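PDB 3PMR: amyloid-like protein 1, which probably binds heparin and takes part in cell adhesion through its helical E2 domain, which forms dimers in the way the related APP domain does. Local coordinates for residues N46-E51 / E72-I77; L131-Y136 / N181-L186. All coordinates share one frame; numbering follows the deposited sequence.

Interaction 1 (N46-E51 / E72-I77)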
ATOM      1  N   ASN B  46       9.253  10.710  16.911  1.00 24.88           N
ATOM      2  CA  ASN B  46       8.701  11.649  17.849  1.00 25.63           C
ATOM      3  C   ASN B  46       9.712  11.974  18.957  1.00 20.33           C
ATOM      4  O   ASN B  46       9.907  13.125  19.290  1.00 24.00           O
ATOM      5  CB  ASN B  46       7.400  11.107  18.433  1.00 24.39           C
ATOM      6  CG  ASN B  46       6.597  12.187  19.120  1.00 33.83           C
ATOM      7  OD1 ASN B  46       6.274  13.216  18.519  1.00 29.33           O
ATOM      8  ND2 ASN B  46       6.288  11.972  20.387  1.00 32.43           N
ATOM      9  N   GLU B  47      10.369  10.957  19.500  1.00 29.48           N
ATOM     10  CA  GLU B  47      11.357  11.162  20.557  1.00 27.14           C
ATOM     11  C   GLU B  47      12.505  12.047  20.066  1.00 27.97           C
ATOM     12  O   GLU B  47      12.978  12.919  20.791  1.00 23.23           O
ATOM     13  CB  GLU B  47      11.885   9.810  21.043  1.00 27.53           C
ATOM     14  CG  GLU B  47      13.070   9.877  22.013  1.00 41.61           C
ATOM     15  CD  GLU B  47      12.864  10.870  23.163  1.00 63.00           C
ATOM     16  OE1 GLU B  47      11.758  10.903  23.748  1.00 65.71           O
ATOM     17  OE2 GLU B  47      13.813  11.617  23.491  1.00 63.20           O
ATOM     18  N   VAL B  48      12.949  11.831  18.832  1.00 23.89           N
ATOM     19  CA  VAL B  48      14.026  12.643  18.291  1.00 24.08           C
ATOM     20  C   VAL B  48      13.560  14.073  18.067  1.00 26.81           C
ATOM     21  O   VAL B  48      14.303  15.016  18.328  1.00 27.33           O
ATOM     22  CB  VAL B  48      14.548  12.086  16.953  1.00 29.26           C
ATOM     23  CG1 VAL B  48      15.547  13.062  16.341  1.00 25.91           C
ATOM     24  CG2 VAL B  48      15.208  10.727  17.177  1.00 30.27           C
ATOM     25  N   MET B  49      12.332  14.239  17.581  1.00 26.33           N
ATOM     26  CA  MET B  49      11.808  15.579  17.320  1.00 21.62           C
ATOM     27  C   MET B  49      11.659  16.366  18.618  1.00 25.83           C
ATOM     28  O   MET B  49      11.887  17.571  18.651  1.00 23.81           O
ATOM     29  CB  MET B  49      10.454  15.496  16.595  1.00 22.75           C
ATOM     30  CG  MET B  49      10.551  15.052  15.117  1.00 22.48           C
ATOM     31  SD  MET B  49      11.319  16.276  14.012  1.00 30.39           S
ATOM     32  CE  MET B  49      11.385  15.362  12.446  1.00 27.44           C
ATOM     33  N   ARG B  50      11.280  15.668  19.680  1.00 23.30           N
ATOM     34  CA  ARG B  50      11.106  16.285  20.987  1.00 35.96           C
ATOM     35  C   ARG B  50      12.460  16.764  21.523  1.00 29.11           C
ATOM     36  O   ARG B  50      12.571  17.867  22.051  1.00 31.53           O
ATOM     37  CB  ARG B  50      10.485  15.262  21.941  1.00 36.60           C
ATOM     38  CG  ARG B  50      10.169  15.772  23.331  1.00 62.36           C
ATOM     39  CD  ARG B  50       9.576  14.644  24.166  1.00 83.36           C
ATOM     40  NE  ARG B  50       8.329  14.147  23.589  1.00 96.86           N
ATOM     41  CZ  ARG B  50       7.142  14.728  23.749  1.00101.80           C
ATOM     42  NH1 ARG B  50       7.028  15.832  24.478  1.00 84.77           N
ATOM     43  NH2 ARG B  50       6.067  14.211  23.169  1.00104.06           N
ATOM     44  N   GLU B  51      13.484  15.925  21.382  1.00 25.56           N
ATOM     45  CA  GLU B  51      14.826  16.262  21.837  1.00 29.24           C
ATOM     46  C   GLU B  51      15.321  17.456  21.043  1.00 34.00           C
ATOM     47  O   GLU B  51      15.906  18.386  21.591  1.00 34.90           O
ATOM     48  CB  GLU B  51      15.771  15.077  21.634  1.00 25.53           C
ATOM     49  CG  GLU B  51      15.682  14.018  22.715  1.00 41.64           C
ATOM     50  CD  GLU B  51      16.504  12.788  22.387  1.00 50.96           C
ATOM     51  OE1 GLU B  51      17.451  12.904  21.578  1.00 59.32           O
ATOM     52  OE2 GLU B  51      16.210  11.708  22.943  1.00 52.44           O
ATOM     53  N   GLU B  72      23.590  20.265  13.227  1.00 41.74           N
ATOM     54  CA  GLU B  72      24.322  19.200  12.559  1.00 45.46           C
ATOM     55  C   GLU B  72      24.000  17.887  13.256  1.00 33.14           C
ATOM     56  O   GLU B  72      23.783  16.866  12.621  1.00 34.87           O
ATOM     57  CB  GLU B  72      25.820  19.476  12.654  1.00 44.60           C
ATOM     58  CG  GLU B  72      26.602  19.166  11.416  1.00 62.15           C
ATOM     59  CD  GLU B  72      28.019  19.698  11.513  1.00 82.28           C
ATOM     60  OE1 GLU B  72      28.861  19.026  12.150  1.00 73.10           O
ATOM     61  OE2 GLU B  72      28.283  20.794  10.971  1.00 67.22           O
ATOM     62  N   HIS B  73      23.957  17.943  14.577  1.00 24.18           N
ATOM     63  CA  HIS B  73      23.675  16.784  15.389  1.00 30.52           C
ATOM     64  C   HIS B  73      22.325  16.121  15.105  1.00 36.27           C
ATOM     65  O   HIS B  73      22.257  14.898  14.959  1.00 28.80           O
ATOM     66  CB  HIS B  73      23.759  17.166  16.864  1.00 29.01           C
ATOM     67  CG  HIS B  73      23.424  16.047  17.801  1.00 35.96           C
ATOM     68  ND1 HIS B  73      22.221  15.969  18.471  1.00 35.63           N
ATOM     69  CD2 HIS B  73      24.138  14.964  18.193  1.00 40.02           C
ATOM     70  CE1 HIS B  73      22.211  14.893  19.237  1.00 44.41           C
ATOM     71  NE2 HIS B  73      23.363  14.265  19.085  1.00 38.39           N
ATOM     72  N   PHE B  74      21.262  16.915  15.018  1.00 29.49           N
ATOM     73  CA  PHE B  74      19.929  16.368  14.773  1.00 31.83           C
ATOM     74  C   PHE B  74      19.686  15.968  13.324  1.00 32.71           C
ATOM     75  O   PHE B  74      19.001  14.985  13.063  1.00 26.80           O
ATOM     76  CB  PHE B  74      18.854  17.355  15.287  1.00 26.58           C
ATOM     77  CG  PHE B  74      18.782  17.397  16.793  1.00 29.82           C
ATOM     78  CD1 PHE B  74      18.258  16.317  17.502  1.00 28.05           C
ATOM     79  CD2 PHE B  74      19.332  18.461  17.509  1.00 36.20           C
ATOM     80  CE1 PHE B  74      18.308  16.286  18.888  1.00 30.87           C
ATOM     81  CE2 PHE B  74      19.388  18.442  18.904  1.00 28.25           C
ATOM     82  CZ  PHE B  74      18.868  17.353  19.596  1.00 35.39           C
ATOM     83  N   GLN B  75      20.252  16.724  12.386  1.00 26.10           N
ATOM     84  CA  GLN B  75      20.096  16.397  10.967  1.00 29.33           C
ATOM     85  C   GLN B  75      20.718  15.037  10.739  1.00 36.21           C
ATOM     86  O   GLN B  75      20.206  14.211   9.984  1.00 30.73           O
ATOM     87  CB  GLN B  75      20.825  17.405  10.075  1.00 31.87           C
ATOM     88  CG  GLN B  75      20.181  18.795  10.031  1.00 41.48           C
ATOM     89  CD  GLN B  75      18.742  18.760   9.506  1.00 40.63           C
ATOM     90  OE1 GLN B  75      18.441  18.004   8.584  1.00 37.75           O
ATOM     91  NE2 GLN B  75      17.855  19.593  10.075  1.00 47.90           N
ATOM     92  N   SER B  76      21.853  14.826  11.388  1.00 31.67           N
ATOM     93  CA  SER B  76      22.539  13.572  11.252  1.00 28.35           C
ATOM     94  C   SER B  76      21.789  12.414  11.861  1.00 32.12           C
ATOM     95  O   SER B  76      21.793  11.317  11.305  1.00 27.95           O
ATOM     96  CB  SER B  76      23.911  13.633  11.885  1.00 32.52           C
ATOM     97  OG  SER B  76      24.478  12.338  11.842  1.00 73.19           O
ATOM     98  N   ILE B  77      21.186  12.635  13.024  1.00 24.21           N
ATOM     99  CA  ILE B  77      20.436  11.565  13.666  1.00 25.44           C
ATOM    100  C   ILE B  77      19.245  11.192  12.793  1.00 28.54           C
ATOM    101  O   ILE B  77      18.913  10.020  12.655  1.00 26.64           O
ATOM    102  CB  ILE B  77      19.915  11.980  15.054  1.00 32.44           C
ATOM    103  CG1 ILE B  77      21.076  12.042  16.051  1.00 37.39           C
ATOM    104  CG2 ILE B  77      18.881  10.981  15.547  1.00 30.20           C
ATOM    105  CD1 ILE B  77      20.654  12.497  17.443  1.00 43.50           C
TER
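Val-48 and Phe-74 sit level with each other, their CA atoms 7.8 Å apart, where helices 26-56 and 64-119 run side by side in opposite directions. At segments 46-51 and 72-77 the axes are 10.8 Å apart at closest approach and 173° from parallel, so the two segments run almost exactly antiparallel. The Phe-74 ring reaches across to the other helix. Its far end, atoms CE1 and CZ, arrives at the backbone of 46-51: Phe-74 CZ lies 3.7 Å from the carbonyl oxygen Glu-51 O, and Phe-74 CE1 is 3.9 Å from Glu-51 CB, so the acidic residue contributes its backbone and first methylene to the packing. Both Val-48 O and Glu-51 O approach the ring obliquely. On its own helix His-73 covers one face of that ring, with His-73 ND1 3.7 Å above the plane and over the centre, and Trp-52 of helix 26-56 stacks on it as well.

One turn on along 72-77, and one turn back along 46-51, Ile-77 meets Val-48, and their branches cross obliquely. Ile-77 CG2, placed anti to its own backbone N, is 4.0 Å from Val-48 CG1 and equally far from Val-48 CG2, so a single methyl addresses both tips of the valine fork. Val-48 CG1 also lies 4.4 Å from Phe-74 CD1, which joins the two patches, and Leu-78 packs on Val-48 from helix 64-119. Beside this seam Met-49 and Gln-75 turn to the second subunit; Gln-75 OE1 accepts a hydrogen bond from Arg-166 of that chain. Between the two segments the contact is thus mainly apolar packing, with two backbone carbonyl oxygens beside the ring, while Glu-51 makes its closest contacts through its backbone and CB rather than its carboxylate.

Interaction 2 (L131-Y136 / N181-L186)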
ATOM      1  N   LEU B 131     -11.523 -31.213 -13.632  1.00 30.65           N
ATOM      2  CA  LEU B 131     -11.294 -30.497 -12.377  1.00 40.59           C
ATOM      3  C   LEU B 131      -9.814 -30.309 -12.047  1.00 29.43           C
ATOM      4  O   LEU B 131      -9.423 -29.281 -11.505  1.00 31.19           O
ATOM      5  CB  LEU B 131     -11.999 -31.210 -11.216  1.00 40.40           C
ATOM      6  CG  LEU B 131     -13.499 -30.924 -11.099  1.00 51.13           C
ATOM      7  CD1 LEU B 131     -14.105 -31.841 -10.056  1.00 52.67           C
ATOM      8  CD2 LEU B 131     -13.725 -29.452 -10.727  1.00 59.34           C
ATOM      9  N   ALA B 132      -8.994 -31.298 -12.366  1.00 30.22           N
ATOM     10  CA  ALA B 132      -7.563 -31.203 -12.103  1.00 28.55           C
ATOM     11  C   ALA B 132      -6.981 -30.150 -13.052  1.00 30.26           C
ATOM     12  O   ALA B 132      -6.093 -29.384 -12.687  1.00 28.79           O
ATOM     13  CB  ALA B 132      -6.905 -32.549 -12.341  1.00 29.74           C
ATOM     14  N   LEU B 133      -7.488 -30.117 -14.275  1.00 28.28           N
ATOM     15  CA  LEU B 133      -7.020 -29.148 -15.243  1.00 30.01           C
ATOM     16  C   LEU B 133      -7.466 -27.761 -14.794  1.00 26.61           C
ATOM     17  O   LEU B 133      -6.677 -26.815 -14.834  1.00 30.85           O
ATOM     18  CB  LEU B 133      -7.586 -29.459 -16.638  1.00 25.26           C
ATOM     19  CG  LEU B 133      -7.170 -28.524 -17.781  1.00 36.08           C
ATOM     20  CD1 LEU B 133      -5.642 -28.558 -17.959  1.00 30.25           C
ATOM     21  CD2 LEU B 133      -7.868 -28.945 -19.070  1.00 36.97           C
ATOM     22  N   ARG B 134      -8.719 -27.643 -14.353  1.00 25.21           N
ATOM     23  CA  ARG B 134      -9.239 -26.356 -13.909  1.00 26.12           C
ATOM     24  C   ARG B 134      -8.336 -25.760 -12.839  1.00 30.38           C
ATOM     25  O   ARG B 134      -8.032 -24.573 -12.856  1.00 30.79           O
ATOM     26  CB  ARG B 134     -10.653 -26.488 -13.347  1.00 35.14           C
ATOM     27  CG  ARG B 134     -11.155 -25.200 -12.696  1.00 46.40           C
ATOM     28  CD  ARG B 134     -12.580 -25.326 -12.162  1.00 53.77           C
ATOM     29  NE  ARG B 134     -13.090 -24.045 -11.672  1.00 89.45           N
ATOM     30  CZ  ARG B 134     -12.646 -23.423 -10.581  1.00 98.07           C
ATOM     31  NH1 ARG B 134     -11.680 -23.962  -9.846  1.00 90.96           N
ATOM     32  NH2 ARG B 134     -13.163 -22.251 -10.230  1.00 87.36           N
ATOM     33  N   ARG B 135      -7.903 -26.602 -11.911  1.00 25.96           N
ATOM     34  CA  ARG B 135      -7.041 -26.170 -10.833  1.00 30.89           C
ATOM     35  C   ARG B 135      -5.685 -25.698 -11.369  1.00 26.27           C
ATOM     36  O   ARG B 135      -5.125 -24.723 -10.872  1.00 23.82           O
ATOM     37  CB  ARG B 135      -6.879 -27.315  -9.834  1.00 35.54           C
ATOM     38  CG  ARG B 135      -5.913 -27.057  -8.700  1.00 40.39           C
ATOM     39  CD  ARG B 135      -6.250 -27.947  -7.515  1.00 56.93           C
ATOM     40  NE  ARG B 135      -5.121 -28.090  -6.606  1.00 66.07           N
ATOM     41  CZ  ARG B 135      -4.244 -29.085  -6.667  1.00 80.84           C
ATOM     42  NH1 ARG B 135      -4.377 -30.028  -7.594  1.00 99.37           N
ATOM     43  NH2 ARG B 135      -3.230 -29.137  -5.814  1.00 49.50           N
ATOM     44  N   TYR B 136      -5.165 -26.377 -12.385  1.00 23.09           N
ATOM     45  CA  TYR B 136      -3.881 -25.987 -12.969  1.00 23.58           C
ATOM     46  C   TYR B 136      -4.019 -24.654 -13.707  1.00 25.40           C
ATOM     47  O   TYR B 136      -3.143 -23.796 -13.625  1.00 26.41           O
ATOM     48  CB  TYR B 136      -3.383 -27.064 -13.936  1.00 21.68           C
ATOM     49  CG  TYR B 136      -2.063 -26.730 -14.603  1.00 27.99           C
ATOM     50  CD1 TYR B 136      -0.868 -26.711 -13.874  1.00 27.59           C
ATOM     51  CD2 TYR B 136      -2.009 -26.420 -15.960  1.00 28.24           C
ATOM     52  CE1 TYR B 136       0.345 -26.395 -14.486  1.00 38.48           C
ATOM     53  CE2 TYR B 136      -0.799 -26.100 -16.581  1.00 32.83           C
ATOM     54  CZ  TYR B 136       0.370 -26.091 -15.840  1.00 33.92           C
ATOM     55  OH  TYR B 136       1.562 -25.784 -16.456  1.00 40.96           O
ATOM     56  N   ASN B 181      -0.592 -24.202 -23.126  1.00 31.53           N
ATOM     57  CA  ASN B 181      -0.682 -24.992 -24.353  1.00 34.95           C
ATOM     58  C   ASN B 181      -0.072 -26.369 -24.163  1.00 33.29           C
ATOM     59  O   ASN B 181      -0.589 -27.358 -24.686  1.00 35.45           O
ATOM     60  CB  ASN B 181       0.001 -24.279 -25.523  1.00 38.85           C
ATOM     61  CG  ASN B 181      -0.746 -23.033 -25.951  1.00 68.18           C
ATOM     62  OD1 ASN B 181      -1.979 -22.990 -25.907  1.00 53.03           O
ATOM     63  ND2 ASN B 181      -0.007 -22.015 -26.379  1.00 52.99           N
ATOM     64  N   GLN B 182       1.026 -26.437 -23.419  1.00 30.54           N
ATOM     65  CA  GLN B 182       1.672 -27.713 -23.160  1.00 25.13           C
ATOM     66  C   GLN B 182       0.718 -28.626 -22.359  1.00 39.82           C
ATOM     67  O   GLN B 182       0.657 -29.827 -22.617  1.00 39.82           O
ATOM     68  CB  GLN B 182       2.988 -27.509 -22.391  1.00 30.79           C
ATOM     69  CG  GLN B 182       4.223 -27.178 -23.252  1.00 42.21           C
ATOM     70  CD  GLN B 182       5.465 -26.827 -22.408  1.00 58.35           C
ATOM     71  OE1 GLN B 182       5.485 -27.034 -21.195  1.00 53.22           O
ATOM     72  NE2 GLN B 182       6.506 -26.300 -23.061  1.00 44.94           N
ATOM     73  N   SER B 183      -0.032 -28.064 -21.407  1.00 33.88           N
ATOM     74  CA  SER B 183      -0.960 -28.872 -20.608  1.00 32.85           C
ATOM     75  C   SER B 183      -2.090 -29.398 -21.480  1.00 46.67           C
ATOM     76  O   SER B 183      -2.476 -30.560 -21.366  1.00 41.20           O
ATOM     77  CB  SER B 183      -1.553 -28.074 -19.432  1.00 34.70           C
ATOM     78  OG  SER B 183      -2.506 -27.105 -19.853  1.00 37.91           O
ATOM     79  N   LEU B 184      -2.625 -28.541 -22.346  1.00 40.83           N
ATOM     80  CA  LEU B 184      -3.699 -28.941 -23.248  1.00 49.77           C
ATOM     81  C   LEU B 184      -3.161 -29.960 -24.246  1.00 45.48           C
ATOM     82  O   LEU B 184      -3.922 -30.713 -24.844  1.00 52.67           O
ATOM     83  CB  LEU B 184      -4.255 -27.722 -23.988  1.00 43.65           C
ATOM     84  CG  LEU B 184      -5.453 -26.997 -23.359  1.00 49.86           C
ATOM     85  CD1 LEU B 184      -5.512 -27.198 -21.863  1.00 63.41           C
ATOM     86  CD2 LEU B 184      -5.358 -25.526 -23.706  1.00 55.18           C
ATOM     87  N   GLY B 185      -1.843 -29.976 -24.419  1.00 49.83           N
ATOM     88  CA  GLY B 185      -1.226 -30.923 -25.327  1.00 48.83           C
ATOM     89  C   GLY B 185      -1.145 -32.287 -24.664  1.00 47.32           C
ATOM     90  O   GLY B 185      -1.175 -33.323 -25.329  1.00 51.16           O
ATOM     91  N   LEU B 186      -1.030 -32.293 -23.341  1.00 37.92           N
ATOM     92  CA  LEU B 186      -0.967 -33.548 -22.613  1.00 45.94           C
ATOM     93  C   LEU B 186      -2.328 -34.226 -22.714  1.00 39.48           C
ATOM     94  O   LEU B 186      -2.413 -35.445 -22.822  1.00 45.28           O
ATOM     95  CB  LEU B 186      -0.612 -33.297 -21.147  1.00 43.41           C
ATOM     96  CG  LEU B 186       0.872 -33.148 -20.807  1.00 45.56           C
ATOM     97  CD1 LEU B 186       1.027 -32.365 -19.516  1.00 39.80           C
ATOM     98  CD2 LEU B 186       1.507 -34.523 -20.689  1.00 56.30           C
TER
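Helices 126-157 and 159-187 lie antiparallel in the helical bundle at the far end of the E2 domain, and Leu-133 and Tyr-136 on the first meet Ser-183 and Leu-184 on the second. The segment axes pass 11.5 Å apart at 171°, with Leu-133 level with Ser-183. Tyr-136 brings its CD2 and CE2 atoms up to the serine: Tyr-136 CE2 is 3.5 Å from Ser-183 CB, which approaches obliquely, and Tyr-136 CD2 follows at 3.9 Å from the same carbon. Ser-183 OG stands between its backbone N and carbonyl carbon (chi1 73°), a rotation that lets the hydroxyl bond back to Val-180 O a turn earlier, so this buried polar atom is satisfied within its own helix. Leu-133 CD1 touches that oxygen from the other helix at 3.9 Å. The two leucines cross at about a right angle, Leu-184 CD1 lying 4.1 Å from Leu-133 CD2. An alanine in place of Tyr-136 removes the ring, which would probably open a gap beside Ser-183 CB and leave Arg-108 and Leu-112 of helix 64-119 without this packing partner. Phe-115 of helix 64-119 and Ile-201 of helix 191-207 both pack on Leu-133, so side chains from four helices converge here, as in the core of an antiparallel helical bundle.

Interactions 1 and 2 lie on opposite sides of the chain's centre, about 59 Å apart between centres and about 47 Å between nearest atoms. Each joins two antiparallel helices, and the long helix 64-119 ties them together: it supplies segment 72-77 directly, and its far end packs against Leu-133 and Tyr-136. Interaction 1 is only partly buried, with the second subunit close beside it, whereas interaction 2 is mostly buried, is reached by helix 191-207 and has no other chain of the assembly touching its segments. Each has its own aromatic ring, a phenylalanine against backbone and a glutamate methylene in 46-51/72-77, a tyrosine against a small serine in 131-136/181-186.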